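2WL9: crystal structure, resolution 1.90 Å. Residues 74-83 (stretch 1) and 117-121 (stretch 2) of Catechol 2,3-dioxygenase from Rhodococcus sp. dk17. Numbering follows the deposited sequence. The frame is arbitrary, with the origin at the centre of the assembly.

Stretch 1, residues 74-83: ELDELAEQLK
Stretch 2, residues 117-121: EIFYG

Residues 74-83 lie within a longer α-helix, with phi/psi close to -62/-42. Its backbone hydrogen bonds run from each amide to the carbonyl four residues back: Leu78 N to Glu74 O is 3.0 Å and Ala79 N to Leu75 O 2.9 Å. Residues 117-120 are extended strand, at -123/143 (Glu117), -125/126 (Ile118), -144/164 (Phe119) and -136/160 (Tyr120), after which Gly121 turns to 71/64. That positive phi favours glycine, and an ideal CB at Gly121 would be crowded by Tyr120 CD1, 3.4 Å away.

The helix and strand axes approach to 9.0 Å and run nearly antiparallel, at 156°. In register, the CA atoms of Leu75 and Phe119, 7.0 Å apart, are the nearest pair. No hydrogen bond joins the stretches; the contact, 250 Å² summed over both sides, rests on apolar packing.

The helical spacing of Leu75, Leu78 and Leu82 points all three CA-to-CB bonds toward the strand. Strand alternation does the same for Ile118 and Tyr120, while Phe119 (chi1 76°, p; chi2 95°) points away. Ile118 (chi1 -50°, m; chi2 150°, t) is the hub: its branched side chain offers CG2 to Leu75 CD1 at 3.9 Å and to Leu78 CD1 at 3.8 Å, and its CD1 lies 4.3 Å from Leu82 CD1. The leucines adopt t/p at Leu75, chi1 -98° (between wells) with chi2 t at Leu78, and m/t at Leu82. Branched and wholly apolar, their side chains suit this buried surface.

Leu75 also reaches the ring of Tyr120 (chi1 74°, p; chi2 89°): Leu75 CD2 sits at the ring edge, near its plane, 3.9 Å from Tyr120 CD2. The partly exposed Tyr120 offers an apolar edge, while its hydroxyl makes no helix contact.

Leu75 CD1 also meets the strand backbone, 3.5 Å from Ile118 O and 4.5 Å from Phe119 N, both van der Waals approaches.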

ATOM      1  N   GLU C  74      -6.044  10.356 -33.904  1.00 20.88           N
ATOM      2  CA  GLU C  74      -7.361   9.905 -33.444  1.00 20.97           C
ATOM      3  C   GLU C  74      -8.510  10.690 -34.092  1.00 20.79           C
ATOM      4  O   GLU C  74      -9.551  10.111 -34.431  1.00 20.51           O
ATOM      5  CB  GLU C  74      -7.467   9.990 -31.915  1.00 20.63           C
ATOM      6  CG  GLU C  74      -6.552   9.035 -31.139  1.00 21.48           C
ATOM      7  CD  GLU C  74      -5.119   9.541 -30.999  1.00 22.30           C
ATOM      8  OE1 GLU C  74      -4.808  10.658 -31.474  1.00 23.73           O
ATOM      9  OE2 GLU C  74      -4.294   8.815 -30.400  1.00 22.78           O
ATOM     10  N   LEU C  75      -8.352  11.978 -34.291  1.00 20.37           N
ATOM     11  CA  LEU C  75      -9.369  12.765 -34.954  1.00 20.49           C
ATOM     12  C   LEU C  75      -9.550  12.339 -36.399  1.00 21.17           C
ATOM     13  O   LEU C  75     -10.624  12.203 -36.897  1.00 20.76           O
ATOM     14  CB  LEU C  75      -9.089  14.257 -34.838  1.00 20.22           C
ATOM     15  CG  LEU C  75     -10.133  15.238 -35.391  1.00 19.49           C
ATOM     16  CD1 LEU C  75     -11.460  15.136 -34.797  1.00 17.77           C
ATOM     17  CD2 LEU C  75      -9.667  16.578 -35.482  1.00 20.45           C
ATOM     18  N   ASP C  76      -8.423  12.112 -37.012  1.00 21.92           N
ATOM     19  CA  ASP C  76      -8.384  11.691 -38.381  1.00 23.55           C
ATOM     20  C   ASP C  76      -9.095  10.355 -38.570  1.00 23.54           C
ATOM     21  O   ASP C  76      -9.870  10.198 -39.458  1.00 23.66           O
ATOM     22  CB  ASP C  76      -6.949  11.579 -38.848  1.00 24.15           C
ATOM     23  CG  ASP C  76      -6.524  12.735 -39.674  1.00 24.24           C
ATOM     24  OD1 ASP C  76      -6.618  13.844 -39.231  1.00 24.10           O
ATOM     25  OD2 ASP C  76      -6.119  12.536 -40.792  1.00 24.47           O
ATOM     26  N   GLU C  77      -8.853   9.432 -37.673  1.00 23.62           N
ATOM     27  CA  GLU C  77      -9.507   8.161 -37.719  1.00 23.98           C
ATOM     28  C   GLU C  77     -11.029   8.269 -37.522  1.00 23.75           C
ATOM     29  O   GLU C  77     -11.788   7.703 -38.227  1.00 23.58           O
ATOM     30  CB  GLU C  77      -8.867   7.229 -36.717  1.00 24.10           C
ATOM     31  CG  GLU C  77      -7.426   6.895 -37.019  1.00 26.54           C
ATOM     32  CD  GLU C  77      -6.741   6.027 -35.992  1.00 29.68           C
ATOM     33  OE1 GLU C  77      -6.732   6.352 -34.830  1.00 30.44           O
ATOM     34  OE2 GLU C  77      -6.165   5.030 -36.373  1.00 31.07           O
ATOM     35  N   LEU C  78     -11.438   9.051 -36.570  1.00 23.46           N
ATOM     36  CA  LEU C  78     -12.864   9.288 -36.328  1.00 23.67           C
ATOM     37  C   LEU C  78     -13.568   9.903 -37.532  1.00 23.78           C
ATOM     38  O   LEU C  78     -14.670   9.475 -37.907  1.00 23.58           O
ATOM     39  CB  LEU C  78     -13.073  10.177 -35.099  1.00 23.28           C
ATOM     40  CG  LEU C  78     -13.409   9.471 -33.786  1.00 24.58           C
ATOM     41  CD1 LEU C  78     -13.764  10.485 -32.724  1.00 23.60           C
ATOM     42  CD2 LEU C  78     -14.567   8.486 -33.971  1.00 25.40           C
ATOM     43  N   ALA C  79     -12.921  10.903 -38.131  1.00 24.16           N
ATOM     44  CA  ALA C  79     -13.415  11.551 -39.344  1.00 24.72           C
ATOM     45  C   ALA C  79     -13.579  10.529 -40.469  1.00 25.38           C
ATOM     46  O   ALA C  79     -14.580  10.542 -41.190  1.00 25.14           O
ATOM     47  CB  ALA C  79     -12.459  12.675 -39.769  1.00 24.62           C
ATOM     48  N   GLU C  80     -12.600   9.635 -40.599  1.00 25.94           N
ATOM     49  CA  GLU C  80     -12.651   8.578 -41.606  1.00 27.09           C
ATOM     50  C   GLU C  80     -13.843   7.646 -41.376  1.00 26.92           C
ATOM     51  O   GLU C  80     -14.492   7.223 -42.334  1.00 27.09           O
ATOM     52  CB  GLU C  80     -11.338   7.789 -41.638  1.00 27.27           C
ATOM     53  CG  GLU C  80     -10.971   7.266 -43.020  1.00 29.97           C
ATOM     54  CD  GLU C  80     -10.571   8.378 -43.978  1.00 32.39           C
ATOM     55  OE1 GLU C  80     -11.395   8.736 -44.846  1.00 33.42           O
ATOM     56  OE2 GLU C  80      -9.443   8.911 -43.851  1.00 33.89           O
ATOM     57  N   GLN C  81     -14.125   7.352 -40.107  1.00 26.88           N
ATOM     58  CA  GLN C  81     -15.291   6.557 -39.709  1.00 27.15           C
ATOM     59  C   GLN C  81     -16.608   7.263 -40.055  1.00 26.63           C
ATOM     60  O   GLN C  81     -17.567   6.619 -40.486  1.00 26.80           O
ATOM     61  CB  GLN C  81     -15.236   6.205 -38.211  1.00 27.15           C
ATOM     62  CG  GLN C  81     -14.185   5.150 -37.837  1.00 29.79           C
ATOM     63  CD  GLN C  81     -14.187   4.790 -36.353  1.00 32.04           C
ATOM     64  OE1 GLN C  81     -13.521   5.435 -35.535  1.00 33.57           O
ATOM     65  NE2 GLN C  81     -14.923   3.737 -36.003  1.00 33.23           N
ATOM     66  N   LEU C  82     -16.646   8.584 -39.880  1.00 25.98           N
ATOM     67  CA  LEU C  82     -17.815   9.383 -40.254  1.00 25.61           C
ATOM     68  C   LEU C  82     -18.045   9.357 -41.762  1.00 26.19           C
ATOM     69  O   LEU C  82     -19.180   9.193 -42.223  1.00 26.08           O
ATOM     70  CB  LEU C  82     -17.666  10.829 -39.764  1.00 25.21           C
ATOM     71  CG  LEU C  82     -17.635  11.066 -38.249  1.00 24.06           C
ATOM     72  CD1 LEU C  82     -17.180  12.494 -37.942  1.00 24.73           C
ATOM     73  CD2 LEU C  82     -18.997  10.791 -37.619  1.00 23.68           C
ATOM     74  N   LYS C  83     -16.959   9.509 -42.516  1.00 26.35           N
ATOM     75  CA  LYS C  83     -16.994   9.452 -43.974  1.00 27.43           C
ATOM     76  C   LYS C  83     -17.469   8.081 -44.478  1.00 27.71           C
ATOM     77  O   LYS C  83     -18.224   8.006 -45.451  1.00 27.80           O
ATOM     78  CB  LYS C  83     -15.622   9.815 -44.554  1.00 27.50           C
ATOM     79  CG  LYS C  83     -15.592   9.946 -46.076  1.00 29.09           C
ATOM     80  CD  LYS C  83     -14.238  10.416 -46.572  1.00 30.05           C
ATOM     81  CE  LYS C  83     -14.103  10.200 -48.072  1.00 32.34           C
ATOM     82  NZ  LYS C  83     -12.855  10.811 -48.619  1.00 32.92           N
ATOM     83  N   GLU C 117     -19.404  18.599 -31.883  1.00 16.71           N
ATOM     84  CA  GLU C 117     -18.020  18.871 -32.284  1.00 16.52           C
ATOM     85  C   GLU C 117     -17.067  17.835 -31.712  1.00 16.23           C
ATOM     86  O   GLU C 117     -17.272  17.348 -30.600  1.00 16.16           O
ATOM     87  CB  GLU C 117     -17.598  20.279 -31.865  1.00 16.89           C
ATOM     88  CG  GLU C 117     -18.644  21.345 -32.196  1.00 17.22           C
ATOM     89  CD  GLU C 117     -18.119  22.768 -32.095  1.00 18.86           C
ATOM     90  OE1 GLU C 117     -17.119  22.997 -31.387  1.00 18.96           O
ATOM     91  OE2 GLU C 117     -18.716  23.665 -32.733  1.00 19.26           O
ATOM     92  N   ILE C 118     -16.051  17.474 -32.492  1.00 16.01           N
ATOM     93  CA  ILE C 118     -15.009  16.550 -32.030  1.00 15.65           C
ATOM     94  C   ILE C 118     -13.634  17.209 -32.195  1.00 15.75           C
ATOM     95  O   ILE C 118     -13.271  17.667 -33.281  1.00 15.98           O
ATOM     96  CB  ILE C 118     -15.076  15.175 -32.733  1.00 15.85           C
ATOM     97  CG1 ILE C 118     -16.505  14.609 -32.691  1.00 15.27           C
ATOM     98  CG2 ILE C 118     -14.131  14.189 -32.047  1.00 14.66           C
ATOM     99  CD1 ILE C 118     -16.844  13.732 -33.868  1.00 16.74           C
ATOM    100  N   PHE C 119     -12.875  17.251 -31.103  1.00 15.32           N
ATOM    101  CA  PHE C 119     -11.682  18.081 -31.041  1.00 15.11           C
ATOM    102  C   PHE C 119     -10.564  17.422 -30.250  1.00 14.75           C
ATOM    103  O   PHE C 119     -10.807  16.485 -29.478  1.00 14.89           O
ATOM    104  CB  PHE C 119     -12.031  19.415 -30.366  1.00 15.54           C
ATOM    105  CG  PHE C 119     -12.175  19.318 -28.865  1.00 14.85           C
ATOM    106  CD1 PHE C 119     -11.103  19.613 -28.029  1.00 15.46           C
ATOM    107  CD2 PHE C 119     -13.384  18.934 -28.294  1.00 15.48           C
ATOM    108  CE1 PHE C 119     -11.235  19.538 -26.632  1.00 16.76           C
ATOM    109  CE2 PHE C 119     -13.531  18.846 -26.900  1.00 15.07           C
ATOM    110  CZ  PHE C 119     -12.452  19.155 -26.065  1.00 15.68           C
ATOM    111  N   TYR C 120      -9.354  17.943 -30.422  1.00 14.62           N
ATOM    112  CA  TYR C 120      -8.200  17.589 -29.583  1.00 14.89           C
ATOM    113  C   TYR C 120      -7.422  18.855 -29.211  1.00 15.13           C
ATOM    114  O   TYR C 120      -7.535  19.883 -29.882  1.00 15.07           O
ATOM    115  CB  TYR C 120      -7.262  16.595 -30.305  1.00 14.89           C
ATOM    116  CG  TYR C 120      -6.438  17.218 -31.419  1.00 15.26           C
ATOM    117  CD1 TYR C 120      -5.180  17.777 -31.159  1.00 15.42           C
ATOM    118  CD2 TYR C 120      -6.923  17.266 -32.730  1.00 15.13           C
ATOM    119  CE1 TYR C 120      -4.433  18.362 -32.169  1.00 17.43           C
ATOM    120  CE2 TYR C 120      -6.181  17.850 -33.749  1.00 17.26           C
ATOM    121  CZ  TYR C 120      -4.938  18.400 -33.459  1.00 17.29           C
ATOM    122  OH  TYR C 120      -4.204  18.974 -34.460  1.00 19.19           O
ATOM    123  N   GLY C 121      -6.619  18.763 -28.151  1.00 15.22           N
ATOM    124  CA  GLY C 121      -5.743  19.860 -27.737  1.00 15.28           C
ATOM    125  C   GLY C 121      -6.451  21.070 -27.145  1.00 15.05           C
ATOM    126  O   GLY C 121      -6.373  22.172 -27.708  1.00 14.80           O
TER